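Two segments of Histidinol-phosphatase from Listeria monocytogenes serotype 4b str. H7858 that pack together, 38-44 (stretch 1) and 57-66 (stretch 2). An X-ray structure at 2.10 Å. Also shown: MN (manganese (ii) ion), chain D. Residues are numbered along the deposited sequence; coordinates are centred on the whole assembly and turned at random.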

# COMPACT_ATOMS: atom_id res chain seq x y z
N VAL A 38 2.39 8.96 -4.11
CA VAL A 38 3.28 7.99 -3.45
C VAL A 38 3.51 6.84 -4.43
O VAL A 38 2.95 5.73 -4.26
N GLU A 39 4.31 7.11 -5.45
CA GLU A 39 4.59 6.14 -6.53
C GLU A 39 5.40 4.97 -5.94
O GLU A 39 6.17 5.18 -4.97
N HIS A 40 5.25 3.78 -6.52
CA HIS A 40 6.07 2.61 -6.12
C HIS A 40 7.56 2.91 -6.23
O HIS A 40 8.02 3.31 -7.32
N ALA A 41 8.30 2.73 -5.13
CA ALA A 41 9.78 2.87 -5.13
C ALA A 41 10.37 1.75 -5.96
O ALA A 41 9.86 0.64 -5.92
N PRO A 42 11.46 1.99 -6.72
CA PRO A 42 12.18 0.92 -7.41
C PRO A 42 12.56 -0.26 -6.50
O PRO A 42 12.96 -0.03 -5.36
N LEU A 43 12.42 -1.49 -6.99
CA LEU A 43 12.78 -2.71 -6.21
C LEU A 43 14.29 -2.89 -6.20
O LEU A 43 14.93 -2.44 -7.12
N SER A 44 14.84 -3.49 -5.14
CA SER A 44 16.23 -3.99 -5.09
C SER A 44 16.47 -4.92 -6.29
O SER A 44 15.64 -5.84 -6.49
N ALA A 57 4.60 -9.60 -12.34
CA ALA A 57 4.40 -9.03 -10.99
C ALA A 57 5.66 -8.27 -10.57
O ALA A 57 5.56 -7.36 -9.78
N VAL A 58 6.83 -8.67 -11.08
CA VAL A 58 8.13 -8.08 -10.66
C VAL A 58 8.54 -7.02 -11.68
O VAL A 58 8.89 -5.92 -11.24
N THR A 59 8.50 -7.32 -12.99
CA THR A 59 8.98 -6.38 -14.05
C THR A 59 8.12 -5.12 -14.06
O THR A 59 8.61 -4.06 -14.39
N THR A 60 6.86 -5.25 -13.67
CA THR A 60 5.79 -4.23 -13.80
C THR A 60 5.59 -3.54 -12.44
O THR A 60 4.82 -2.56 -12.40
N ALA A 61 6.24 -4.01 -11.37
CA ALA A 61 5.99 -3.56 -9.98
C ALA A 61 6.28 -2.06 -9.85
O ALA A 61 5.52 -1.37 -9.16
N SER A 62 7.37 -1.56 -10.42
CA SER A 62 7.79 -0.18 -10.11
C SER A 62 8.72 0.35 -11.19
O SER A 62 9.24 -0.41 -11.98
N MSE A 63 8.91 1.67 -11.18
CA MSE A 63 9.84 2.32 -12.08
C MSE A 63 11.28 1.90 -11.76
O MSE A 63 11.55 1.30 -10.72
N ALA A 64 12.19 2.23 -12.68
CA ALA A 64 13.62 2.01 -12.51
C ALA A 64 14.23 3.16 -11.72
O ALA A 64 13.70 4.26 -11.72
N MSE A 65 15.39 2.90 -11.11
CA MSE A 65 16.17 3.91 -10.42
C MSE A 65 16.41 5.12 -11.33
O MSE A 65 16.30 6.26 -10.90
N SER A 66 16.71 4.87 -12.61
CA SER A 66 17.03 5.95 -13.53
C SER A 66 15.82 6.86 -13.79
O SER A 66 16.02 7.98 -14.27

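The most distinctive feature of this contact is a manganese ligand set against a loop backbone: H40 NE2 binds MN at 2.1 Å, while H40 CG lies 3.5 Å from A61 O, which meets the ring obliquely. H40 points toward stretch 2 from the end of a strand, in the m rotamer (chi2 -74°), and its CB packs 3.6 Å from S62 CB. The closest CA atoms across the contact belong to this same pair, H40 CA and S62 CA, 5.2 Å apart. Two atoms from elsewhere in the structure also bind the metal.

Next to H40, E39 also points toward stretch 2. Its side chain (chi1 t, chi2 p) turns back on its own strand, and E39 OE2 accepts a hydrogen bond from H40 N at 2.9 Å. The aliphatic part of the chain remains available for packing: E39 CG lies 3.3 Å from CE of the selenomethionine M63. M63 starts out sideways (chi1 p, chi2 t), but its end comes nearer to stretch 1, and its CE also sits 3.5 Å from H40 O. A water joins the backbones here, donating to H40 O at 2.7 Å and accepting from M63 N at 2.8 Å, so it links two main-chain groups that do not bond to each other directly.

S62, in the p rotamer, points toward stretch 1 and brings its hydroxyl close to the backbone after the strand. S62 OG is 3.2 Å from A41 O, a weak hydrogen bond at best, and M63 O is within reach of the same proton. The hydroxyl lies 3.4 Å from P42 CA as well, and L43 N is at the same distance from S62 OG.

P42 has the largest area covered by the opposite stretch. Its ring, puckered C-gamma exo, lies against both selenomethionines, with P42 CG 4.0 Å from M63 CG and P42 CB 3.9 Å from SE of M65, whose side chain is m at all three chi angles. P42 CA adds a CA-H...O contact to M63 O at 3.4 Å.

L43 extends the apolar packing toward the start of stretch 2. Although its CA-to-CB bond points sideways, the m, t rotamer brings its end nearer, placing L43 CD1 3.7 Å from A61 CB and 4.3 Å from CG1 of V58, itself a t rotamer. The backbone hydrogen bond from A61 N to V58 O, 3.3 Å long, ties together the two residues that CD1 meets.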

# COMPACT_ATOMS: atom_id res chain seq x y z
CB VAL A 38 2.73 7.57 -2.07
CG1 VAL A 38 2.96 8.68 -1.06
CG2 VAL A 38 1.25 7.20 -2.12
CB GLU A 39 5.31 6.83 -7.68
CG GLU A 39 5.33 5.97 -8.91
CD GLU A 39 3.95 5.43 -9.26
OE1 GLU A 39 3.20 6.16 -9.92
OE2 GLU A 39 3.65 4.29 -8.85
CB HIS A 40 5.73 1.42 -7.00
CG HIS A 40 4.33 1.00 -6.84
ND1 HIS A 40 3.90 0.34 -5.71
CD2 HIS A 40 3.27 1.13 -7.66
CE1 HIS A 40 2.61 0.07 -5.84
NE2 HIS A 40 2.21 0.55 -7.02
CB ALA A 41 10.32 2.83 -3.73
CB PRO A 42 13.46 1.63 -7.91
CG PRO A 42 13.04 3.07 -8.08
CD PRO A 42 12.05 3.32 -6.95
CB LEU A 43 12.12 -3.95 -6.80
CG LEU A 43 10.60 -3.93 -6.84
CD1 LEU A 43 10.08 -5.21 -7.48
CD2 LEU A 43 10.03 -3.78 -5.44
CB SER A 44 16.50 -4.69 -3.78
OG SER A 44 17.44 -5.73 -3.95
CB ALA A 57 4.07 -10.12 -10.01
CB VAL A 58 9.19 -9.19 -10.54
CG1 VAL A 58 10.54 -8.61 -10.14
CG2 VAL A 58 8.74 -10.26 -9.56
CB THR A 59 8.98 -7.00 -15.45
OG1 THR A 59 7.64 -7.42 -15.68
CG2 THR A 59 9.93 -8.16 -15.61
CB THR A 60 4.62 -5.02 -14.39
OG1 THR A 60 4.47 -4.65 -15.75
CG2 THR A 60 3.36 -4.97 -13.58
CB ALA A 61 6.81 -4.36 -9.00
CB SER A 62 8.44 -0.13 -8.75
OG SER A 62 9.65 -0.84 -8.79
CB MSE A 63 9.67 3.84 -11.94
CG MSE A 63 10.25 4.40 -10.65
SE MSE A 63 9.81 6.30 -10.40
CE MSE A 63 8.63 6.35 -8.87
CB ALA A 64 14.29 1.87 -13.86
CB MSE A 65 17.50 3.31 -9.93
CG MSE A 65 17.35 2.36 -8.75
SE MSE A 65 16.85 3.26 -7.04
CE MSE A 65 18.38 4.47 -6.84
CB SER A 66 17.59 5.40 -14.81
OG SER A 66 16.65 4.53 -15.41
MN MN D . 0.39 0.06 -8.04
O HOH W 1 6.88 2.96 -9.74